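Local coordinates for protein MHC class I antigen (Ctenopharyngodon idella, PDB 5H5Z) that binds peptides in a groove between two helices and, paired with beta-2-microglobulin, probably presents them to T cells as a fish MHC class I heavy chain, at residues M33-N38 / Q63-A68; R50-A55 / V168-D173. All coordinates share one frame; numbering follows the deposited sequence.

Both contacts belong to the peptide-binding platform formed by the alpha 1 and alpha 2 domains, and their centres lie 20 Å apart. Contact 1 fixes helix 55-82, one wall of the groove, onto strand 30-36 of the antiparallel floor; Val64 and Ala68 of its helical segment also pack on the bound peptide. Contact 2 lies at one end of the groove, where the loop entering that same helix meets the C-terminal end of helix 148-170, the opposite wall. The nearest atoms of the two contacts are about 9 Å apart, so the two do not meet. Contact 1 is buried and apolar, whereas contact 2 is a surface contact with stacking, a hydrogen bond and waters.

Contact 1 (M33-N38 / Q63-A68)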
ATOM      1  N   MET A  33      -2.010   1.360 -13.315  1.00 19.17           N
ATOM      2  CA  MET A  33      -2.683   2.496 -13.957  1.00 20.21           C
ATOM      3  C   MET A  33      -2.733   3.692 -13.014  1.00 18.56           C
ATOM      4  O   MET A  33      -2.878   3.518 -11.801  1.00 20.52           O
ATOM      5  CB  MET A  33      -4.102   2.082 -14.370  1.00 24.16           C
ATOM      6  CG  MET A  33      -4.965   3.174 -14.992  1.00 31.04           C
ATOM      7  SD  MET A  33      -5.732   4.255 -13.771  1.00 36.50           S
ATOM      8  CE  MET A  33      -6.870   3.148 -12.976  1.00 33.00           C
ATOM      9  N   TYR A  34      -2.628   4.894 -13.581  1.00 19.22           N
ATOM     10  CA  TYR A  34      -2.840   6.144 -12.845  1.00 17.25           C
ATOM     11  C   TYR A  34      -3.695   7.124 -13.660  1.00 20.36           C
ATOM     12  O   TYR A  34      -3.565   7.190 -14.879  1.00 21.17           O
ATOM     13  CB  TYR A  34      -1.501   6.798 -12.509  1.00 19.73           C
ATOM     14  CG  TYR A  34      -1.644   8.110 -11.774  1.00 23.03           C
ATOM     15  CD1 TYR A  34      -1.895   8.129 -10.406  1.00 23.97           C
ATOM     16  CD2 TYR A  34      -1.546   9.330 -12.448  1.00 24.07           C
ATOM     17  CE1 TYR A  34      -2.029   9.321  -9.719  1.00 25.48           C
ATOM     18  CE2 TYR A  34      -1.682  10.530 -11.767  1.00 27.40           C
ATOM     19  CZ  TYR A  34      -1.922  10.515 -10.402  1.00 26.40           C
ATOM     20  OH  TYR A  34      -2.057  11.687  -9.710  1.00 27.69           O
ATOM     21  N   PHE A  35      -4.552   7.883 -12.976  1.00 19.39           N
ATOM     22  CA  PHE A  35      -5.283   9.002 -13.576  1.00 19.39           C
ATOM     23  C   PHE A  35      -5.457  10.097 -12.538  1.00 21.27           C
ATOM     24  O   PHE A  35      -5.721   9.812 -11.370  1.00 23.85           O
ATOM     25  CB  PHE A  35      -6.664   8.546 -14.069  1.00 21.99           C
ATOM     26  CG  PHE A  35      -7.533   9.660 -14.625  1.00 23.00           C
ATOM     27  CD1 PHE A  35      -8.324  10.443 -13.780  1.00 22.30           C
ATOM     28  CD2 PHE A  35      -7.587   9.906 -15.993  1.00 24.39           C
ATOM     29  CE1 PHE A  35      -9.129  11.462 -14.289  1.00 23.18           C
ATOM     30  CE2 PHE A  35      -8.394  10.913 -16.509  1.00 26.00           C
ATOM     31  CZ  PHE A  35      -9.167  11.696 -15.660  1.00 22.69           C
ATOM     32  N   ASP A  36      -5.311  11.347 -12.964  1.00 23.12           N
ATOM     33  CA  ASP A  36      -5.782  12.458 -12.148  1.00 24.65           C
ATOM     34  C   ASP A  36      -6.414  13.577 -12.970  1.00 26.74           C
ATOM     35  O   ASP A  36      -6.239  13.643 -14.190  1.00 25.19           O
ATOM     36  CB  ASP A  36      -4.722  12.955 -11.134  1.00 26.88           C
ATOM     37  CG  ASP A  36      -3.620  13.798 -11.763  1.00 30.81           C
ATOM     38  OD1 ASP A  36      -3.901  14.639 -12.642  1.00 31.73           O
ATOM     39  OD2 ASP A  36      -2.456  13.643 -11.332  1.00 32.64           O
ATOM     40  N   SER A  37      -7.162  14.442 -12.288  1.00 26.19           N
ATOM     41  CA  SER A  37      -7.927  15.497 -12.948  1.00 27.89           C
ATOM     42  C   SER A  37      -7.090  16.721 -13.351  1.00 29.87           C
ATOM     43  O   SER A  37      -7.602  17.643 -13.997  1.00 32.29           O
ATOM     44  CB  SER A  37      -9.123  15.910 -12.085  1.00 26.77           C
ATOM     45  OG  SER A  37      -8.706  16.253 -10.777  1.00 27.82           O
ATOM     46  N   ASN A  38      -5.814  16.729 -12.969  1.00 30.71           N
ATOM     47  CA  ASN A  38      -4.878  17.746 -13.451  1.00 33.43           C
ATOM     48  C   ASN A  38      -4.360  17.421 -14.851  1.00 32.36           C
ATOM     49  O   ASN A  38      -4.389  18.271 -15.737  1.00 34.30           O
ATOM     50  CB  ASN A  38      -3.708  17.929 -12.480  1.00 34.21           C
ATOM     51  CG  ASN A  38      -4.095  18.708 -11.234  1.00 38.91           C
ATOM     52  OD1 ASN A  38      -5.083  19.441 -11.223  1.00 42.34           O
ATOM     53  ND2 ASN A  38      -3.304  18.559 -10.178  1.00 41.65           N
ATOM     54  N   GLN A  63     -11.388   8.435 -21.048  1.00 25.41           N
ATOM     55  CA  GLN A  63     -12.773   8.875 -21.182  1.00 28.07           C
ATOM     56  C   GLN A  63     -13.649   8.441 -20.004  1.00 25.72           C
ATOM     57  O   GLN A  63     -14.453   9.228 -19.511  1.00 26.84           O
ATOM     58  CB  GLN A  63     -13.371   8.415 -22.520  1.00 31.13           C
ATOM     59  CG  GLN A  63     -14.458   9.335 -23.047  1.00 37.38           C
ATOM     60  CD  GLN A  63     -13.998  10.783 -23.203  1.00 38.08           C
ATOM     61  OE1 GLN A  63     -14.799  11.706 -23.073  1.00 63.95           O
ATOM     62  NE2 GLN A  63     -12.707  10.988 -23.478  1.00 41.90           N
ATOM     63  N   VAL A  64     -13.484   7.196 -19.558  1.00 25.00           N
ATOM     64  CA  VAL A  64     -14.225   6.668 -18.410  1.00 26.36           C
ATOM     65  C   VAL A  64     -13.927   7.504 -17.158  1.00 26.57           C
ATOM     66  O   VAL A  64     -14.841   7.892 -16.407  1.00 26.43           O
ATOM     67  CB  VAL A  64     -13.896   5.168 -18.171  1.00 26.08           C
ATOM     68  CG1 VAL A  64     -14.442   4.684 -16.833  1.00 28.95           C
ATOM     69  CG2 VAL A  64     -14.448   4.310 -19.298  1.00 29.62           C
ATOM     70  N   LEU A  65     -12.651   7.815 -16.955  1.00 25.03           N
ATOM     71  CA  LEU A  65     -12.223   8.516 -15.738  1.00 22.85           C
ATOM     72  C   LEU A  65     -12.482  10.023 -15.739  1.00 24.48           C
ATOM     73  O   LEU A  65     -12.639  10.614 -14.670  1.00 24.42           O
ATOM     74  CB  LEU A  65     -10.775   8.178 -15.390  1.00 22.71           C
ATOM     75  CG  LEU A  65     -10.601   6.683 -15.075  1.00 22.20           C
ATOM     76  CD1 LEU A  65      -9.134   6.271 -15.035  1.00 21.32           C
ATOM     77  CD2 LEU A  65     -11.331   6.282 -13.795  1.00 22.71           C
ATOM     78  N   ILE A  66     -12.548  10.638 -16.925  1.00 24.90           N
ATOM     79  CA  ILE A  66     -13.023  12.024 -17.025  1.00 24.97           C
ATOM     80  C   ILE A  66     -14.473  12.053 -16.533  1.00 27.15           C
ATOM     81  O   ILE A  66     -14.856  12.934 -15.754  1.00 28.22           O
ATOM     82  CB  ILE A  66     -12.910  12.601 -18.457  1.00 27.40           C
ATOM     83  CG1 ILE A  66     -11.444  12.818 -18.849  1.00 25.62           C
ATOM     84  CG2 ILE A  66     -13.654  13.926 -18.566  1.00 29.98           C
ATOM     85  CD1 ILE A  66     -11.238  13.068 -20.335  1.00 27.32           C
ATOM     86  N   GLY A  67     -15.258  11.068 -16.968  1.00 30.34           N
ATOM     87  CA  GLY A  67     -16.628  10.875 -16.490  1.00 33.29           C
ATOM     88  C   GLY A  67     -16.706  10.657 -14.985  1.00 30.20           C
ATOM     89  O   GLY A  67     -17.552  11.250 -14.312  1.00 30.88           O
ATOM     90  N   ALA A  68     -15.819   9.809 -14.459  1.00 26.37           N
ATOM     91  CA  ALA A  68     -15.746   9.551 -13.012  1.00 27.63           C
ATOM     92  C   ALA A  68     -15.452  10.817 -12.205  1.00 26.20           C
ATOM     93  O   ALA A  68     -16.061  11.044 -11.158  1.00 27.94           O
ATOM     94  CB  ALA A  68     -14.718   8.475 -12.709  1.00 26.75           C
TER
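Leu65 lays its CB squarely over one face of the Phe35 ring, a CH-pi contact 3.5 Å from CB to the ring centroid and only 5° off the ring normal. The two side chains run antiparallel, so the tip of the leucine ends near the root of the phenylalanine: Leu65 CD1 lies 3.5 Å from Phe35 CB. With CG anti to the backbone N (chi1 176°), Phe35 extends its ring from the strand to the helix backbone. Its far end, CZ, comes 3.8 Å from Ile66 N, obliquely to the ring, and 4.1 Å from Ile66 CG1. Further back along the strand, Met33, bent at chi2 and chi3, meets the same leucine methyl end to end, SD 4.2 Å from Leu65 CD1. The side chains that meet are all apolar, while the rim of the Phe35 ring lies against the helix backbone at Leu65 and Ile66. Strand 33-36 and helix 63-68 cross at -44° with axes 9.2 Å apart, the helix-over-sheet packing of the class I groove. Beneath the helix, Ala23 of strand 21-27 touches Phe35, while Tyr9 of strand 3-13 touches Leu65; Tyr7 of strand 3-13 and Trp58 of helix 55-82 pack on Met33.

Contact 2 (R50-A55 / V168-D173); sequences RQNEGA and VAYGKD
Asn52 and Tyr170 stack flat against each other, the amide plane turned only 3° from the ring plane. Asn52 CB sits over the centre of the ring in a CH-pi contact, 3.3 Å from the centroid, and CG follows across the inner part of the ring, 3.4 Å from Tyr170 CD1. The side chains run in opposite directions, which carries the amide back toward the root of the tyrosine while the phenol reaches past the asparagine to Glu53. Asn52 ND2 also donates to Trp48 O, a bond that would help hold the amide in its stacked orientation.

The direct polar link is made at the ring's edge. Tyr170 OH donates to Glu53 OE1 over 2.6 Å, approaching from above the carboxylate plane, 38° out of it. Glu53 bends at chi2 to bring its end to the phenol; the glutamate comes in roughly perpendicular to the tyrosine, with carboxylate and ring planes 64° apart. The phenol oxygen has a further, weak hydrogen bond with Lys166 NZ.

In the class I platform, this pairing joins the alpha 1 loop before helix 55-82 to the last turn of helix 148-170 in alpha 2, at one end of the peptide groove. Gly171 leaves helical geometry just after Tyr170 and is itself the N-cap of helix 172-175.

Two waters add bridges. One accepts from Asn52 ND2 at 2.9 Å and donates to Tyr170 O at 3.0 Å, linking the amide to the helix end. The other donates to Asn52 O at 2.8 Å and, weakly, to Tyr170 OH.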
ATOM      1  N   ARG A  50       2.061  -1.801 -20.711  1.00 25.80           N
ATOM      2  CA  ARG A  50       2.638  -1.038 -21.830  1.00 30.50           C
ATOM      3  C   ARG A  50       2.827  -1.898 -23.075  1.00 29.90           C
ATOM      4  O   ARG A  50       2.585  -1.446 -24.194  1.00 38.11           O
ATOM      5  CB  ARG A  50       3.990  -0.422 -21.451  1.00 33.41           C
ATOM      6  CG  ARG A  50       3.926   0.728 -20.462  1.00 37.00           C
ATOM      7  CD  ARG A  50       5.292   1.365 -20.274  1.00 46.97           C
ATOM      8  NE  ARG A  50       5.275   2.385 -19.227  1.00 51.16           N
ATOM      9  CZ  ARG A  50       5.667   2.191 -17.967  1.00 50.20           C
ATOM     10  NH1 ARG A  50       6.129   1.007 -17.578  1.00 44.03           N
ATOM     11  NH2 ARG A  50       5.605   3.191 -17.094  1.00 51.68           N
ATOM     12  N   GLN A  51       3.261  -3.137 -22.870  1.00 30.74           N
ATOM     13  CA  GLN A  51       3.590  -4.033 -23.977  1.00 31.66           C
ATOM     14  C   GLN A  51       2.351  -4.636 -24.636  1.00 32.63           C
ATOM     15  O   GLN A  51       2.432  -5.192 -25.737  1.00 32.80           O
ATOM     16  CB  GLN A  51       4.520  -5.145 -23.493  1.00 37.49           C
ATOM     17  CG  GLN A  51       5.931  -4.672 -23.176  1.00 40.25           C
ATOM     18  CD  GLN A  51       6.881  -5.808 -22.851  1.00 47.82           C
ATOM     19  OE1 GLN A  51       6.517  -6.773 -22.175  1.00 54.15           O
ATOM     20  NE2 GLN A  51       8.116  -5.692 -23.320  1.00 54.52           N
ATOM     21  N   ASN A  52       1.205  -4.510 -23.972  1.00 26.20           N
ATOM     22  CA  ASN A  52       0.014  -5.256 -24.365  1.00 26.69           C
ATOM     23  C   ASN A  52      -1.239  -4.437 -24.660  1.00 26.84           C
ATOM     24  O   ASN A  52      -2.198  -4.957 -25.229  1.00 30.83           O
ATOM     25  CB  ASN A  52      -0.272  -6.342 -23.338  1.00 28.05           C
ATOM     26  CG  ASN A  52       0.718  -7.480 -23.421  1.00 30.07           C
ATOM     27  OD1 ASN A  52       0.672  -8.281 -24.356  1.00 32.42           O
ATOM     28  ND2 ASN A  52       1.627  -7.552 -22.453  1.00 27.80           N
ATOM     29  N   GLU A  53      -1.236  -3.169 -24.262  1.00 26.73           N
ATOM     30  CA  GLU A  53      -2.295  -2.245 -24.651  1.00 25.97           C
ATOM     31  C   GLU A  53      -1.663  -0.954 -25.143  1.00 29.13           C
ATOM     32  O   GLU A  53      -0.496  -0.676 -24.849  1.00 33.50           O
ATOM     33  CB  GLU A  53      -3.256  -1.968 -23.485  1.00 26.70           C
ATOM     34  CG  GLU A  53      -4.037  -3.178 -22.980  1.00 25.40           C
ATOM     35  CD  GLU A  53      -5.047  -3.720 -23.979  1.00 28.94           C
ATOM     36  OE1 GLU A  53      -5.562  -4.829 -23.742  1.00 28.05           O
ATOM     37  OE2 GLU A  53      -5.332  -3.052 -24.994  1.00 28.97           O
ATOM     38  N   GLY A  54      -2.428  -0.175 -25.900  1.00 31.15           N
ATOM     39  CA  GLY A  54      -1.913   1.047 -26.495  1.00 30.69           C
ATOM     40  C   GLY A  54      -2.906   2.187 -26.478  1.00 32.80           C
ATOM     41  O   GLY A  54      -3.772   2.258 -25.600  1.00 32.87           O
ATOM     42  N   ALA A  55      -2.780   3.068 -27.468  1.00 31.32           N
ATOM     43  CA  ALA A  55      -3.557   4.303 -27.541  1.00 32.23           C
ATOM     44  C   ALA A  55      -5.067   4.114 -27.391  1.00 35.01           C
ATOM     45  O   ALA A  55      -5.690   4.819 -26.603  1.00 33.80           O
ATOM     46  CB  ALA A  55      -3.234   5.058 -28.822  1.00 34.25           C
ATOM     47  N   VAL A 168      -3.581 -10.885 -16.193  1.00 18.87           N
ATOM     48  CA  VAL A 168      -2.797 -11.983 -15.622  1.00 20.59           C
ATOM     49  C   VAL A 168      -1.934 -12.625 -16.712  1.00 24.53           C
ATOM     50  O   VAL A 168      -0.761 -12.906 -16.479  1.00 24.25           O
ATOM     51  CB  VAL A 168      -3.677 -13.015 -14.877  1.00 22.47           C
ATOM     52  CG1 VAL A 168      -2.862 -14.229 -14.438  1.00 23.79           C
ATOM     53  CG2 VAL A 168      -4.319 -12.369 -13.655  1.00 22.10           C
ATOM     54  N   ALA A 169      -2.503 -12.812 -17.906  1.00 23.51           N
ATOM     55  CA  ALA A 169      -1.737 -13.322 -19.047  1.00 24.43           C
ATOM     56  C   ALA A 169      -0.643 -12.349 -19.504  1.00 23.83           C
ATOM     57  O   ALA A 169       0.493 -12.763 -19.754  1.00 26.37           O
ATOM     58  CB  ALA A 169      -2.661 -13.688 -20.202  1.00 25.49           C
ATOM     59  N   TYR A 170      -0.982 -11.064 -19.607  1.00 22.45           N
ATOM     60  CA  TYR A 170       0.002 -10.027 -19.941  1.00 23.75           C
ATOM     61  C   TYR A 170       1.191 -10.038 -18.980  1.00 22.86           C
ATOM     62  O   TYR A 170       2.344  -9.971 -19.409  1.00 24.50           O
ATOM     63  CB  TYR A 170      -0.612  -8.624 -19.882  1.00 21.16           C
ATOM     64  CG  TYR A 170      -1.719  -8.305 -20.863  1.00 22.58           C
ATOM     65  CD1 TYR A 170      -1.911  -9.050 -22.035  1.00 24.04           C
ATOM     66  CD2 TYR A 170      -2.555  -7.220 -20.631  1.00 23.87           C
ATOM     67  CE1 TYR A 170      -2.922  -8.725 -22.929  1.00 23.07           C
ATOM     68  CE2 TYR A 170      -3.569  -6.887 -21.514  1.00 23.67           C
ATOM     69  CZ  TYR A 170      -3.749  -7.640 -22.656  1.00 25.62           C
ATOM     70  OH  TYR A 170      -4.757  -7.291 -23.517  1.00 26.00           O
ATOM     71  N   GLY A 171       0.905 -10.112 -17.681  1.00 24.09           N
ATOM     72  CA  GLY A 171       1.946 -10.001 -16.665  1.00 25.49           C
ATOM     73  C   GLY A 171       2.282 -11.292 -15.944  1.00 24.93           C
ATOM     74  O   GLY A 171       2.804 -11.255 -14.835  1.00 26.32           O
ATOM     75  N   LYS A 172       2.001 -12.427 -16.582  1.00 27.98           N
ATOM     76  CA  LYS A 172       2.127 -13.747 -15.953  1.00 26.82           C
ATOM     77  C   LYS A 172       3.439 -13.955 -15.205  1.00 28.56           C
ATOM     78  O   LYS A 172       3.436 -14.323 -14.024  1.00 29.22           O
ATOM     79  CB  LYS A 172       1.931 -14.861 -16.988  1.00 28.80           C
ATOM     80  CG  LYS A 172       1.755 -16.241 -16.375  1.00 32.35           C
ATOM     81  CD  LYS A 172       1.800 -17.325 -17.435  1.00 38.14           C
ATOM     82  CE  LYS A 172       1.984 -18.712 -16.832  1.00 43.21           C
ATOM     83  NZ  LYS A 172       0.808 -19.157 -16.031  1.00 45.38           N
ATOM     84  N   ASP A 173       4.554 -13.714 -15.889  1.00 27.70           N
ATOM     85  CA  ASP A 173       5.868 -13.963 -15.306  1.00 34.06           C
ATOM     86  C   ASP A 173       6.128 -13.075 -14.077  1.00 33.25           C
ATOM     87  O   ASP A 173       6.715 -13.520 -13.090  1.00 31.37           O
ATOM     88  CB  ASP A 173       6.963 -13.806 -16.367  1.00 40.38           C
ATOM     89  CG  ASP A 173       6.806 -14.786 -17.533  1.00 47.53           C
ATOM     90  OD1 ASP A 173       6.508 -15.989 -17.308  1.00 44.29           O
ATOM     91  OD2 ASP A 173       6.991 -14.346 -18.690  1.00 62.24           O
TER
HETATM   92  O   HOH W   1       3.585  -9.678 -22.147  1.00 40.62           O
HETATM   93  O   HOH W   2      -3.266  -7.242 -26.490  1.00 41.80           O